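Local coordinates for MutT/nudix family protein (Enterococcus faecalis, PDB 2FML) that is of unknown function but pairs a Nudix domain with a winged-helix DNA-binding domain and may act as an NrtR-like transcriptional regulator, at residues V42-L47 and R91-E96. Sequence-based numbering, arbitrary orientation.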
ATOM      1  N   VAL A  42       9.403  -9.188  -2.653  1.00 53.44           N
ATOM      2  CA  VAL A  42       9.531  -7.905  -1.986  1.00 54.32           C
ATOM      3  C   VAL A  42      10.672  -7.202  -2.716  1.00 55.63           C
ATOM      4  O   VAL A  42      11.603  -7.850  -3.161  1.00 55.98           O
ATOM      5  CB  VAL A  42       9.878  -8.032  -0.426  1.00 53.42           C
ATOM      6  CG1 VAL A  42       8.689  -8.470   0.346  1.00 48.61           C
ATOM      7  CG2 VAL A  42      11.065  -8.992  -0.177  1.00 54.60           C
ATOM      8  N   ASP A  43      10.611  -5.887  -2.789  1.00 56.23           N
ATOM      9  CA  ASP A  43      11.686  -5.098  -3.331  1.00 57.23           C
ATOM     10  C   ASP A  43      11.807  -3.877  -2.424  1.00 58.07           C
ATOM     11  O   ASP A  43      10.793  -3.381  -1.833  1.00 58.06           O
ATOM     12  CB  ASP A  43      11.336  -4.636  -4.769  1.00 57.83           C
ATOM     13  CG  ASP A  43      11.605  -5.727  -5.807  1.00 60.80           C
ATOM     14  OD1 ASP A  43      12.800  -5.960  -6.125  1.00 64.37           O
ATOM     15  OD2 ASP A  43      10.629  -6.386  -6.276  1.00 60.14           O
HETATM   16  N   MSE A  44      13.024  -3.350  -2.342  1.00 57.98           N
HETATM   17  CA  MSE A  44      13.319  -2.323  -1.363  1.00 59.06           C
HETATM   18  C   MSE A  44      13.930  -1.114  -2.012  1.00 58.16           C
HETATM   19  O   MSE A  44      14.910  -1.245  -2.748  1.00 57.96           O
HETATM   20  CB  MSE A  44      14.235  -2.911  -0.305  1.00 59.63           C
HETATM   21  CG  MSE A  44      14.855  -1.940   0.626  1.00 65.00           C
HETATM   22 SE   MSE A  44      13.574  -1.212   1.982  1.00 77.34          SE
HETATM   23  CE  MSE A  44      13.544   0.378   1.300  1.00 77.65           C
ATOM     24  N   VAL A  45      13.327   0.066  -1.754  1.00 57.55           N
ATOM     25  CA  VAL A  45      13.904   1.342  -2.234  1.00 56.50           C
ATOM     26  C   VAL A  45      14.587   2.023  -1.065  1.00 56.85           C
ATOM     27  O   VAL A  45      13.921   2.491  -0.164  1.00 57.80           O
ATOM     28  CB  VAL A  45      12.893   2.289  -2.897  1.00 55.32           C
ATOM     29  CG1 VAL A  45      13.622   3.580  -3.352  1.00 57.65           C
ATOM     30  CG2 VAL A  45      12.143   1.606  -4.111  1.00 54.44           C
ATOM     31  N   LEU A  46      15.921   2.003  -1.070  1.00 57.50           N
ATOM     32  CA  LEU A  46      16.749   2.614  -0.037  1.00 57.29           C
ATOM     33  C   LEU A  46      17.290   3.934  -0.531  1.00 56.00           C
ATOM     34  O   LEU A  46      17.981   3.984  -1.528  1.00 54.17           O
ATOM     35  CB  LEU A  46      17.933   1.699   0.360  1.00 58.02           C
ATOM     36  CG  LEU A  46      17.609   0.347   0.978  1.00 60.43           C
ATOM     37  CD1 LEU A  46      18.930  -0.340   1.277  1.00 62.98           C
ATOM     38  CD2 LEU A  46      16.870   0.565   2.276  1.00 62.07           C
ATOM     39  N   LEU A  47      16.976   4.994   0.219  1.00 56.90           N
ATOM     40  CA  LEU A  47      17.328   6.351  -0.115  1.00 55.65           C
ATOM     41  C   LEU A  47      18.167   6.893   1.009  1.00 56.12           C
ATOM     42  O   LEU A  47      17.856   6.716   2.190  1.00 55.12           O
ATOM     43  CB  LEU A  47      16.070   7.200  -0.219  1.00 55.75           C
ATOM     44  CG  LEU A  47      15.123   6.912  -1.356  1.00 55.87           C
ATOM     45  CD1 LEU A  47      13.991   7.922  -1.319  1.00 52.16           C
ATOM     46  CD2 LEU A  47      15.861   6.889  -2.720  1.00 51.99           C
ATOM     47  N   ARG A  91      15.268  -9.186   5.644  1.00 57.89           N
ATOM     48  CA  ARG A  91      16.170 -10.333   5.420  1.00 58.66           C
ATOM     49  C   ARG A  91      16.858 -10.263   4.026  1.00 58.53           C
ATOM     50  O   ARG A  91      18.077 -10.440   3.926  1.00 58.87           O
ATOM     51  CB  ARG A  91      15.329 -11.598   5.494  1.00 59.37           C
ATOM     52  CG  ARG A  91      16.034 -12.923   5.755  1.00 61.35           C
ATOM     53  CD  ARG A  91      15.109 -14.001   5.294  1.00 63.80           C
ATOM     54  NE  ARG A  91      15.483 -14.237   3.934  1.00 66.50           N
ATOM     55  CZ  ARG A  91      14.722 -14.328   2.869  1.00 64.04           C
ATOM     56  NH1 ARG A  91      13.404 -14.233   2.869  1.00 68.97           N
ATOM     57  NH2 ARG A  91      15.354 -14.527   1.760  1.00 65.79           N
ATOM     58  N   GLU A  92      16.086 -10.006   2.975  1.00 57.80           N
ATOM     59  CA  GLU A  92      16.620  -9.855   1.596  1.00 58.01           C
ATOM     60  C   GLU A  92      17.552  -8.685   1.402  1.00 57.60           C
ATOM     61  O   GLU A  92      18.540  -8.797   0.691  1.00 58.67           O
ATOM     62  CB  GLU A  92      15.510  -9.801   0.568  1.00 57.93           C
ATOM     63  CG  GLU A  92      14.815 -11.143   0.393  1.00 61.45           C
ATOM     64  CD  GLU A  92      15.658 -12.202  -0.381  1.00 64.27           C
ATOM     65  OE1 GLU A  92      16.651 -11.865  -1.075  1.00 68.56           O
ATOM     66  OE2 GLU A  92      15.278 -13.388  -0.330  1.00 65.83           O
ATOM     67  N   THR A  93      17.268  -7.580   2.077  1.00 57.33           N
ATOM     68  CA  THR A  93      18.114  -6.396   1.999  1.00 57.09           C
ATOM     69  C   THR A  93      19.450  -6.669   2.678  1.00 56.91           C
ATOM     70  O   THR A  93      20.503  -6.355   2.122  1.00 57.27           O
ATOM     71  CB  THR A  93      17.426  -5.163   2.619  1.00 57.16           C
ATOM     72  OG1 THR A  93      16.205  -4.938   1.924  1.00 58.09           O
ATOM     73  CG2 THR A  93      18.360  -3.871   2.627  1.00 56.89           C
ATOM     74  N   LYS A  94      19.415  -7.275   3.855  1.00 56.35           N
ATOM     75  CA  LYS A  94      20.641  -7.701   4.497  1.00 55.95           C
ATOM     76  C   LYS A  94      21.452  -8.727   3.686  1.00 56.50           C
ATOM     77  O   LYS A  94      22.653  -8.558   3.538  1.00 54.87           O
ATOM     78  CB  LYS A  94      20.386  -8.201   5.917  1.00 55.68           C
ATOM     79  CG  LYS A  94      21.669  -8.290   6.702  1.00 56.37           C
ATOM     80  CD  LYS A  94      21.493  -9.026   8.009  1.00 56.26           C
ATOM     81  CE  LYS A  94      22.869  -9.302   8.642  1.00 55.95           C
ATOM     82  NZ  LYS A  94      22.639 -10.180   9.827  1.00 59.25           N
ATOM     83  N   GLU A  95      20.802  -9.779   3.158  1.00 58.24           N
ATOM     84  CA  GLU A  95      21.521 -10.867   2.439  1.00 59.75           C
ATOM     85  C   GLU A  95      22.176 -10.308   1.188  1.00 59.56           C
ATOM     86  O   GLU A  95      23.341 -10.683   0.893  1.00 59.48           O
ATOM     87  CB  GLU A  95      20.597 -12.046   2.039  1.00 60.16           C
ATOM     88  CG  GLU A  95      19.603 -12.504   3.160  1.00 64.21           C
ATOM     89  CD  GLU A  95      19.153 -14.003   3.168  1.00 63.41           C
ATOM     90  OE1 GLU A  95      18.568 -14.447   2.142  1.00 67.15           O
ATOM     91  OE2 GLU A  95      19.339 -14.678   4.237  1.00 62.84           O
ATOM     92  N   GLU A  96      21.441  -9.402   0.485  1.00 58.58           N
ATOM     93  CA  GLU A  96      21.878  -8.811  -0.800  1.00 58.33           C
ATOM     94  C   GLU A  96      22.774  -7.576  -0.742  1.00 57.86           C
ATOM     95  O   GLU A  96      23.510  -7.337  -1.692  1.00 57.60           O
ATOM     96  CB  GLU A  96      20.701  -8.520  -1.718  1.00 59.01           C
ATOM     97  CG  GLU A  96      19.792  -9.719  -1.903  1.00 63.66           C
ATOM     98  CD  GLU A  96      19.101  -9.778  -3.271  1.00 69.37           C
ATOM     99  OE1 GLU A  96      18.726  -8.711  -3.846  1.00 66.24           O
ATOM    100  OE2 GLU A  96      18.924 -10.937  -3.750  1.00 75.03           O
TER
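Thr-93 makes most of the helix's contact with the strand, and its two branches divide the work. The hydroxyl OG1 rests on the start of the selenomethionine side chain of Met-44, 3.5 Å from CG, while the methyl CG2 meets Leu-46 CD1 tip to tip at 3.8 Å. Staggering at CB (chi1 -59°) sets OG1 beside the backbone N and CG2 anti to it, which lets one short side chain address two strand residues. A hydroxyl facing hydrocarbon in a buried interface needs a polar partner, and Thr-93 finds it in its own helix: OG1 is hydrogen-bonded to the carbonyl oxygen of Val-89, one turn earlier. Met-44 leaves its backbone with CG anti to N, then bends twice further out, which carries the selenium away from segment 91-96. A looser touch, Val-42 CG2 to Glu-92 CG at 4.4 Å, extends the contact using only the aliphatic part of the glutamate.

On the helix, Arg-91 forms salt bridges with Glu-95 and Glu-83; its hydrogen bond from NH2 to Glu-95 OE1 measures 3.2 Å and is nearly straight at 167°. Residues 77-98 carry the Nudix box, and helix 85-97 with strand 39-50 matches the helix-on-sheet arrangement of the Nudix fold. The contact shows how alternation along a strand serves such a fold: Val-42, Met-44 and Leu-46 turn toward the helix, whose segment crosses theirs at -69° with axes 9.0 Å apart. Ile-101, in the loop beyond the helix, touches both Leu-46 and Thr-93, and Val-89 lies against Val-42 and Met-44. Within the mixed sheet, strand 39-50 pairs antiparallel with strands 55-63 and 72-78 and parallel with strand 123-131, where Ala-130 packs against Met-44 and Leu-46.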